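Local structure of protein RnfH (Haemophilus influenzae, 2HJ1) at residues Ile13-Ala18 with Phe30-Gly35; Ile17-Pro22 with Phe51-Leu56. The protein is of unknown function but has a ubiquitin-like domain of the RnfH family and forms a domain-swapped dimer. One frame throughout, in Å; residues are numbered along the deposited sequence.

Strand 12-19 is used twice in this chain, and the two contacts illustrate how one strand can serve both a sheet and a core. Interaction 1 pairs its first part with the neighbouring strand 26-33 through backbone hydrogen bonds; interaction 2 takes its far end, and the loop beyond, against the turn that follows helix 47-50, by side chains alone. The centres lie about 17 Å apart, and the segments share I17 and A18. Each contact also reaches the second subunit, one strand of which, probably 79-83, pairs in parallel with E16-Y19, consistent with the domain swap. A sulfate, probably from the crystallisation liquor, lies about 3 Å from the side chain of F21 in interaction 2.

Interaction 1 (Ile13-Ala18 with Phe30-Gly35)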
ATOM      1  N   ILE B  13      -7.043   1.459  16.080  1.00 47.23           N
ATOM      2  CA  ILE B  13      -6.089   0.948  15.097  1.00 44.33           C
ATOM      3  C   ILE B  13      -5.026   2.023  14.849  1.00 43.38           C
ATOM      4  O   ILE B  13      -5.218   3.211  15.206  1.00 42.14           O
ATOM      5  CB  ILE B  13      -6.790   0.556  13.763  1.00 44.22           C
ATOM      6  CG1 ILE B  13      -7.591   1.728  13.192  1.00 42.64           C
ATOM      7  CG2 ILE B  13      -7.779  -0.628  13.989  1.00 42.60           C
ATOM      8  CD1 ILE B  13      -7.909   1.559  11.691  1.00 43.45           C
ATOM      9  N   ASN B  14      -3.924   1.601  14.245  1.00 41.33           N
ATOM     10  CA  ASN B  14      -2.848   2.511  13.886  1.00 41.19           C
ATOM     11  C   ASN B  14      -2.744   2.662  12.393  1.00 39.55           C
ATOM     12  O   ASN B  14      -2.714   1.672  11.643  1.00 38.22           O
ATOM     13  CB  ASN B  14      -1.507   2.079  14.485  1.00 41.68           C
ATOM     14  CG  ASN B  14      -1.576   1.993  16.017  1.00 45.79           C
ATOM     15  OD1 ASN B  14      -1.729   0.896  16.567  1.00 48.40           O
ATOM     16  ND2 ASN B  14      -1.546   3.145  16.693  1.00 42.90           N
ATOM     17  N   ILE B  15      -2.671   3.922  11.973  1.00 38.52           N
ATOM     18  CA  ILE B  15      -2.573   4.237  10.542  1.00 37.90           C
ATOM     19  C   ILE B  15      -1.446   5.208  10.334  1.00 37.46           C
ATOM     20  O   ILE B  15      -1.042   5.874  11.283  1.00 38.57           O
ATOM     21  CB  ILE B  15      -3.947   4.775   9.968  1.00 37.43           C
ATOM     22  CG1 ILE B  15      -4.445   6.068  10.617  1.00 37.15           C
ATOM     23  CG2 ILE B  15      -5.038   3.724  10.164  1.00 37.87           C
ATOM     24  CD1 ILE B  15      -3.891   7.391  10.023  1.00 38.12           C
ATOM     25  N   GLU B  16      -0.957   5.320   9.105  1.00 35.50           N
ATOM     26  CA  GLU B  16       0.047   6.305   8.752  1.00 36.11           C
ATOM     27  C   GLU B  16      -0.415   7.252   7.673  1.00 33.63           C
ATOM     28  O   GLU B  16      -1.251   6.899   6.839  1.00 33.56           O
ATOM     29  CB  GLU B  16       1.360   5.636   8.318  1.00 35.29           C
ATOM     30  CG  GLU B  16       2.015   4.790   9.412  1.00 40.67           C
ATOM     31  CD  GLU B  16       3.261   4.073   8.893  1.00 42.68           C
ATOM     32  OE1 GLU B  16       3.158   3.353   7.882  1.00 50.09           O
ATOM     33  OE2 GLU B  16       4.357   4.271   9.472  1.00 52.61           O
ATOM     34  N   ILE B  17       0.146   8.457   7.670  1.00 33.91           N
ATOM     35  CA  ILE B  17      -0.049   9.393   6.563  1.00 33.35           C
ATOM     36  C   ILE B  17       1.299   9.858   6.080  1.00 33.26           C
ATOM     37  O   ILE B  17       2.158  10.211   6.908  1.00 32.58           O
ATOM     38  CB  ILE B  17      -0.920  10.611   7.006  1.00 34.58           C
ATOM     39  CG1 ILE B  17      -2.287  10.094   7.431  1.00 35.41           C
ATOM     40  CG2 ILE B  17      -1.122  11.608   5.853  1.00 33.08           C
ATOM     41  CD1 ILE B  17      -3.118  11.194   8.136  1.00 37.75           C
ATOM     42  N   ALA B  18       1.492   9.858   4.754  1.00 32.32           N
ATOM     43  CA  ALA B  18       2.776  10.227   4.142  1.00 33.39           C
ATOM     44  C   ALA B  18       2.537  11.273   3.068  1.00 34.20           C
ATOM     45  O   ALA B  18       1.555  11.198   2.336  1.00 34.45           O
ATOM     46  CB  ALA B  18       3.467   8.989   3.492  1.00 31.51           C
ATOM     47  N   PHE B  30      -0.661   7.561  13.563  1.00 35.53           N
ATOM     48  CA  PHE B  30      -1.686   7.991  14.530  1.00 36.29           C
ATOM     49  C   PHE B  30      -2.466   6.808  15.003  1.00 36.42           C
ATOM     50  O   PHE B  30      -2.728   5.889  14.249  1.00 36.86           O
ATOM     51  CB  PHE B  30      -2.698   8.988  13.907  1.00 34.57           C
ATOM     52  CG  PHE B  30      -2.065  10.281  13.453  1.00 34.49           C
ATOM     53  CD1 PHE B  30      -1.817  11.285  14.358  1.00 33.03           C
ATOM     54  CD2 PHE B  30      -1.665  10.450  12.122  1.00 32.22           C
ATOM     55  CE1 PHE B  30      -1.180  12.482  13.961  1.00 34.62           C
ATOM     56  CE2 PHE B  30      -1.045  11.637  11.702  1.00 30.97           C
ATOM     57  CZ  PHE B  30      -0.812  12.646  12.612  1.00 33.72           C
ATOM     58  N   GLN B  31      -2.869   6.864  16.252  1.00 37.60           N
ATOM     59  CA  GLN B  31      -3.840   5.932  16.773  1.00 39.01           C
ATOM     60  C   GLN B  31      -5.225   6.533  16.559  1.00 39.55           C
ATOM     61  O   GLN B  31      -5.448   7.690  16.901  1.00 39.45           O
ATOM     62  CB  GLN B  31      -3.598   5.684  18.259  1.00 38.67           C
ATOM     63  CG  GLN B  31      -4.495   4.589  18.845  1.00 41.30           C
ATOM     64  CD  GLN B  31      -4.330   4.493  20.353  1.00 46.91           C
ATOM     65  OE1 GLN B  31      -3.269   4.106  20.836  1.00 46.94           O
ATOM     66  NE2 GLN B  31      -5.366   4.877  21.100  1.00 45.79           N
ATOM     67  N   VAL B  32      -6.140   5.755  15.968  1.00 40.89           N
ATOM     68  CA  VAL B  32      -7.473   6.282  15.577  1.00 41.96           C
ATOM     69  C   VAL B  32      -8.573   5.275  15.933  1.00 44.10           C
ATOM     70  O   VAL B  32      -8.284   4.070  16.123  1.00 43.82           O
ATOM     71  CB  VAL B  32      -7.515   6.600  14.053  1.00 42.55           C
ATOM     72  CG1 VAL B  32      -6.389   7.568  13.672  1.00 40.21           C
ATOM     73  CG2 VAL B  32      -7.395   5.313  13.185  1.00 40.18           C
ATOM     74  N   ASP B  33      -9.823   5.751  16.029  1.00 45.98           N
ATOM     75  CA  ASP B  33     -10.988   4.848  16.127  1.00 47.60           C
ATOM     76  C   ASP B  33     -11.205   4.060  14.843  1.00 47.92           C
ATOM     77  O   ASP B  33     -11.374   4.636  13.766  1.00 46.95           O
ATOM     78  CB  ASP B  33     -12.291   5.622  16.431  1.00 49.01           C
ATOM     79  CG  ASP B  33     -12.183   6.495  17.676  1.00 51.63           C
ATOM     80  OD1 ASP B  33     -11.416   6.135  18.578  1.00 51.94           O
ATOM     81  OD2 ASP B  33     -12.855   7.564  17.733  1.00 57.80           O
ATOM     82  N   GLU B  34     -11.208   2.736  14.963  1.00 48.22           N
ATOM     83  CA  GLU B  34     -11.614   1.871  13.889  1.00 50.36           C
ATOM     84  C   GLU B  34     -12.970   2.351  13.326  1.00 49.69           C
ATOM     85  O   GLU B  34     -13.877   2.697  14.091  1.00 49.92           O
ATOM     86  CB  GLU B  34     -11.721   0.455  14.420  1.00 49.74           C
ATOM     87  CG  GLU B  34     -12.203  -0.567  13.429  1.00 53.54           C
ATOM     88  CD  GLU B  34     -12.418  -1.952  14.083  1.00 55.89           C
ATOM     89  OE1 GLU B  34     -11.630  -2.860  13.718  1.00 60.96           O
ATOM     90  OE2 GLU B  34     -13.347  -2.113  14.957  1.00 60.48           O
ATOM     91  N   GLY B  35     -13.091   2.397  11.999  1.00 49.00           N
ATOM     92  CA  GLY B  35     -14.247   3.044  11.368  1.00 48.97           C
ATOM     93  C   GLY B  35     -13.966   4.401  10.715  1.00 48.54           C
ATOM     94  O   GLY B  35     -14.719   4.841   9.862  1.00 49.36           O
TER
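The F30 ring meets two isoleucines of the facing strand: I15 CD1 lies at its edge, near the ring plane and 4.3 Å from F30 CD2, while I17 CD1 approaches F30 CE2 obliquely at 4.1 Å. On the other side of the sheet the flat groups are amides. N14 ND2 rests 3.6 Å from Q31 CB, with the two amide planes 75° apart, and Q31 NE2 is hydrogen-bonded to Q12 OE1. Between the two faces the backbones pair in antiparallel fashion. I13 and V32 exchange two nearly straight N-H...O bonds, that from V32 N to I13 O measuring 2.8 Å, and I15 and F30 repeat the pattern. N14 and Q31 form the non-hydrogen-bonded pair between them, where Q31 CA donates a CA-H...O contact to I13 O. On the face of I13, I15, F30 and V32, I13 CG1 sits between its own backbone N and carbonyl carbon (chi1 55°) and touches V32 CG2 at 3.6 Å. The I13-V32 pair lies toward the open end of this ubiquitin-like hairpin; nearer its middle, S45 of helix 38-45 packs against I17 and F30, and a second-subunit strand, probably 79-83, continues the sheet in parallel beside E16-A18.

Interaction 2 (Ile17-Pro22 with Phe51-Leu56); sequences IAYAFP and FPEIDL
An aromatic cluster of Y19, F21 and F51 joins the end of strand 12-19 to the type I beta turn F51-I54, just after helix 47-50 in this ubiquitin-like domain. No hydrogen bond crosses the contact; its substance is apolar and aromatic. Y19 and F51 make an edge-to-face pair, the edge of Y19 directed at the face of F51, with ring centroids 4.9 Å apart and planes at 59°. Y19 CE2 comes within 3.6 Å of F51 CG. The F21 ring meets F51 differently: the planes stand oblique, and F51 CE1 lies over one face of F21, toward the rim, at 3.3 Å from F21 CG. F21 CD1, meanwhile, lies in the plane of the F51 ring. F51 thus meets Y19 on a face and F21 at its edge, and both of these partners have CG anti to the backbone N (chi1 178° for Y19).

The turn is closed by the bond from I54 N to F51 O, 3.1 Å, and its E53 and I54 also touch the tyrosine. E53 CG passes 3.5 Å from Y19 OH, a hydroxyl that forms a weak hydrogen bond with R84 of the second subunit. I47 of helix 47-50 packs on both Y19 and I54, while I82 of the second subunit packs on Y19. The I54 side chain finishes the contact as a CH-pi interaction, its CD1 above the centre of the Y19 ring, 3.7 Å from the centroid and only 2° off the normal.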
ATOM      1  N   ILE B  17       0.146   8.457   7.670  1.00 33.91           N
ATOM      2  CA  ILE B  17      -0.049   9.393   6.563  1.00 33.35           C
ATOM      3  C   ILE B  17       1.299   9.858   6.080  1.00 33.26           C
ATOM      4  O   ILE B  17       2.158  10.211   6.908  1.00 32.58           O
ATOM      5  CB  ILE B  17      -0.920  10.611   7.006  1.00 34.58           C
ATOM      6  CG1 ILE B  17      -2.287  10.094   7.431  1.00 35.41           C
ATOM      7  CG2 ILE B  17      -1.122  11.608   5.853  1.00 33.08           C
ATOM      8  CD1 ILE B  17      -3.118  11.194   8.136  1.00 37.75           C
ATOM      9  N   ALA B  18       1.492   9.858   4.754  1.00 32.32           N
ATOM     10  CA  ALA B  18       2.776  10.227   4.142  1.00 33.39           C
ATOM     11  C   ALA B  18       2.537  11.273   3.068  1.00 34.20           C
ATOM     12  O   ALA B  18       1.555  11.198   2.336  1.00 34.45           O
ATOM     13  CB  ALA B  18       3.467   8.989   3.492  1.00 31.51           C
ATOM     14  N   TYR B  19       3.458  12.208   2.968  1.00 36.19           N
ATOM     15  CA  TYR B  19       3.386  13.238   1.966  1.00 38.73           C
ATOM     16  C   TYR B  19       4.797  13.742   1.785  1.00 40.16           C
ATOM     17  O   TYR B  19       5.445  14.132   2.755  1.00 40.86           O
ATOM     18  CB  TYR B  19       2.478  14.390   2.443  1.00 38.38           C
ATOM     19  CG  TYR B  19       2.369  15.562   1.473  1.00 37.98           C
ATOM     20  CD1 TYR B  19       1.722  15.437   0.225  1.00 38.85           C
ATOM     21  CD2 TYR B  19       2.879  16.787   1.822  1.00 37.91           C
ATOM     22  CE1 TYR B  19       1.633  16.547  -0.672  1.00 39.82           C
ATOM     23  CE2 TYR B  19       2.766  17.897   0.951  1.00 41.97           C
ATOM     24  CZ  TYR B  19       2.160  17.763  -0.269  1.00 40.31           C
ATOM     25  OH  TYR B  19       2.078  18.892  -1.053  1.00 44.30           O
ATOM     26  N   ALA B  20       5.275  13.819   0.556  1.00 42.59           N
ATOM     27  CA  ALA B  20       6.720  14.070   0.393  1.00 47.22           C
ATOM     28  C   ALA B  20       7.021  15.506   0.043  1.00 50.60           C
ATOM     29  O   ALA B  20       7.094  15.867  -1.110  1.00 52.49           O
ATOM     30  CB  ALA B  20       7.328  13.160  -0.615  1.00 45.85           C
ATOM     31  N   PHE B  21       7.185  16.322   1.072  1.00 54.69           N
ATOM     32  CA  PHE B  21       7.554  17.694   0.903  1.00 57.38           C
ATOM     33  C   PHE B  21       9.044  17.601   0.626  1.00 58.81           C
ATOM     34  O   PHE B  21       9.830  17.249   1.540  1.00 57.08           O
ATOM     35  CB  PHE B  21       7.244  18.455   2.182  1.00 58.23           C
ATOM     36  CG  PHE B  21       7.535  19.925   2.118  1.00 60.92           C
ATOM     37  CD1 PHE B  21       8.464  20.495   2.986  1.00 61.96           C
ATOM     38  CD2 PHE B  21       6.825  20.765   1.227  1.00 63.82           C
ATOM     39  CE1 PHE B  21       8.703  21.872   2.962  1.00 62.07           C
ATOM     40  CE2 PHE B  21       7.064  22.140   1.205  1.00 63.60           C
ATOM     41  CZ  PHE B  21       8.013  22.682   2.073  1.00 62.07           C
ATOM     42  N   PRO B  22       9.430  17.881  -0.654  1.00 60.02           N
ATOM     43  CA  PRO B  22      10.785  17.515  -1.103  1.00 60.01           C
ATOM     44  C   PRO B  22      11.805  18.344  -0.285  1.00 59.38           C
ATOM     45  O   PRO B  22      11.643  19.571  -0.059  1.00 61.49           O
ATOM     46  CB  PRO B  22      10.773  17.805  -2.618  1.00 60.32           C
ATOM     47  CG  PRO B  22       9.697  18.905  -2.780  1.00 60.49           C
ATOM     48  CD  PRO B  22       8.652  18.597  -1.697  1.00 59.67           C
ATOM     49  N   PHE B  51       0.481  21.948   5.048  1.00 39.33           N
ATOM     50  CA  PHE B  51       0.696  22.072   3.604  1.00 40.08           C
ATOM     51  C   PHE B  51      -0.586  22.515   2.916  1.00 41.03           C
ATOM     52  O   PHE B  51      -1.315  21.684   2.404  1.00 40.22           O
ATOM     53  CB  PHE B  51       1.148  20.739   3.031  1.00 39.79           C
ATOM     54  CG  PHE B  51       2.387  20.181   3.693  1.00 38.72           C
ATOM     55  CD1 PHE B  51       3.646  20.640   3.338  1.00 43.16           C
ATOM     56  CD2 PHE B  51       2.288  19.196   4.657  1.00 35.80           C
ATOM     57  CE1 PHE B  51       4.799  20.120   3.958  1.00 42.46           C
ATOM     58  CE2 PHE B  51       3.414  18.677   5.246  1.00 35.81           C
ATOM     59  CZ  PHE B  51       4.665  19.131   4.893  1.00 38.60           C
ATOM     60  N   PRO B  52      -0.857  23.836   2.901  1.00 42.41           N
ATOM     61  CA  PRO B  52      -2.129  24.288   2.337  1.00 42.34           C
ATOM     62  C   PRO B  52      -2.248  24.117   0.807  1.00 42.06           C
ATOM     63  O   PRO B  52      -3.359  24.243   0.260  1.00 41.22           O
ATOM     64  CB  PRO B  52      -2.215  25.743   2.782  1.00 42.59           C
ATOM     65  CG  PRO B  52      -0.813  26.196   2.908  1.00 44.05           C
ATOM     66  CD  PRO B  52      -0.014  24.970   3.353  1.00 42.94           C
ATOM     67  N   GLU B  53      -1.142  23.777   0.134  1.00 40.67           N
ATOM     68  CA  GLU B  53      -1.190  23.394  -1.272  1.00 41.15           C
ATOM     69  C   GLU B  53      -1.850  22.035  -1.539  1.00 39.70           C
ATOM     70  O   GLU B  53      -2.189  21.757  -2.664  1.00 40.17           O
ATOM     71  CB  GLU B  53       0.209  23.375  -1.883  1.00 42.65           C
ATOM     72  CG  GLU B  53       1.113  22.300  -1.200  1.00 46.45           C
ATOM     73  CD  GLU B  53       2.008  22.866  -0.083  1.00 50.87           C
ATOM     74  OE1 GLU B  53       3.224  22.607  -0.144  1.00 58.12           O
ATOM     75  OE2 GLU B  53       1.549  23.578   0.823  1.00 49.37           O
ATOM     76  N   ILE B  54      -2.065  21.198  -0.529  1.00 38.23           N
ATOM     77  CA  ILE B  54      -2.757  19.915  -0.762  1.00 36.10           C
ATOM     78  C   ILE B  54      -4.251  20.209  -1.065  1.00 38.19           C
ATOM     79  O   ILE B  54      -4.901  20.929  -0.306  1.00 37.27           O
ATOM     80  CB  ILE B  54      -2.665  18.963   0.447  1.00 35.72           C
ATOM     81  CG1 ILE B  54      -1.217  18.447   0.657  1.00 33.68           C
ATOM     82  CG2 ILE B  54      -3.641  17.760   0.306  1.00 31.40           C
ATOM     83  CD1 ILE B  54      -1.061  17.649   2.002  1.00 35.04           C
ATOM     84  N   ASP B  55      -4.771  19.657  -2.164  1.00 38.40           N
ATOM     85  CA  ASP B  55      -6.213  19.806  -2.526  1.00 38.57           C
ATOM     86  C   ASP B  55      -6.781  18.414  -2.578  1.00 37.48           C
ATOM     87  O   ASP B  55      -6.520  17.673  -3.534  1.00 36.74           O
ATOM     88  CB  ASP B  55      -6.324  20.497  -3.884  1.00 39.39           C
ATOM     89  CG  ASP B  55      -7.771  20.751  -4.340  1.00 41.56           C
ATOM     90  OD1 ASP B  55      -8.723  20.159  -3.790  1.00 46.09           O
ATOM     91  OD2 ASP B  55      -7.949  21.562  -5.280  1.00 44.11           O
ATOM     92  N   LEU B  56      -7.544  18.044  -1.551  1.00 37.70           N
ATOM     93  CA  LEU B  56      -8.172  16.715  -1.501  1.00 39.34           C
ATOM     94  C   LEU B  56      -9.186  16.437  -2.604  1.00 40.41           C
ATOM     95  O   LEU B  56      -9.501  15.273  -2.863  1.00 40.44           O
ATOM     96  CB  LEU B  56      -8.855  16.463  -0.139  1.00 40.81           C
ATOM     97  CG  LEU B  56      -7.911  16.368   1.067  1.00 40.95           C
ATOM     98  CD1 LEU B  56      -8.704  16.005   2.295  1.00 40.07           C
ATOM     99  CD2 LEU B  56      -6.747  15.316   0.819  1.00 41.41           C
TER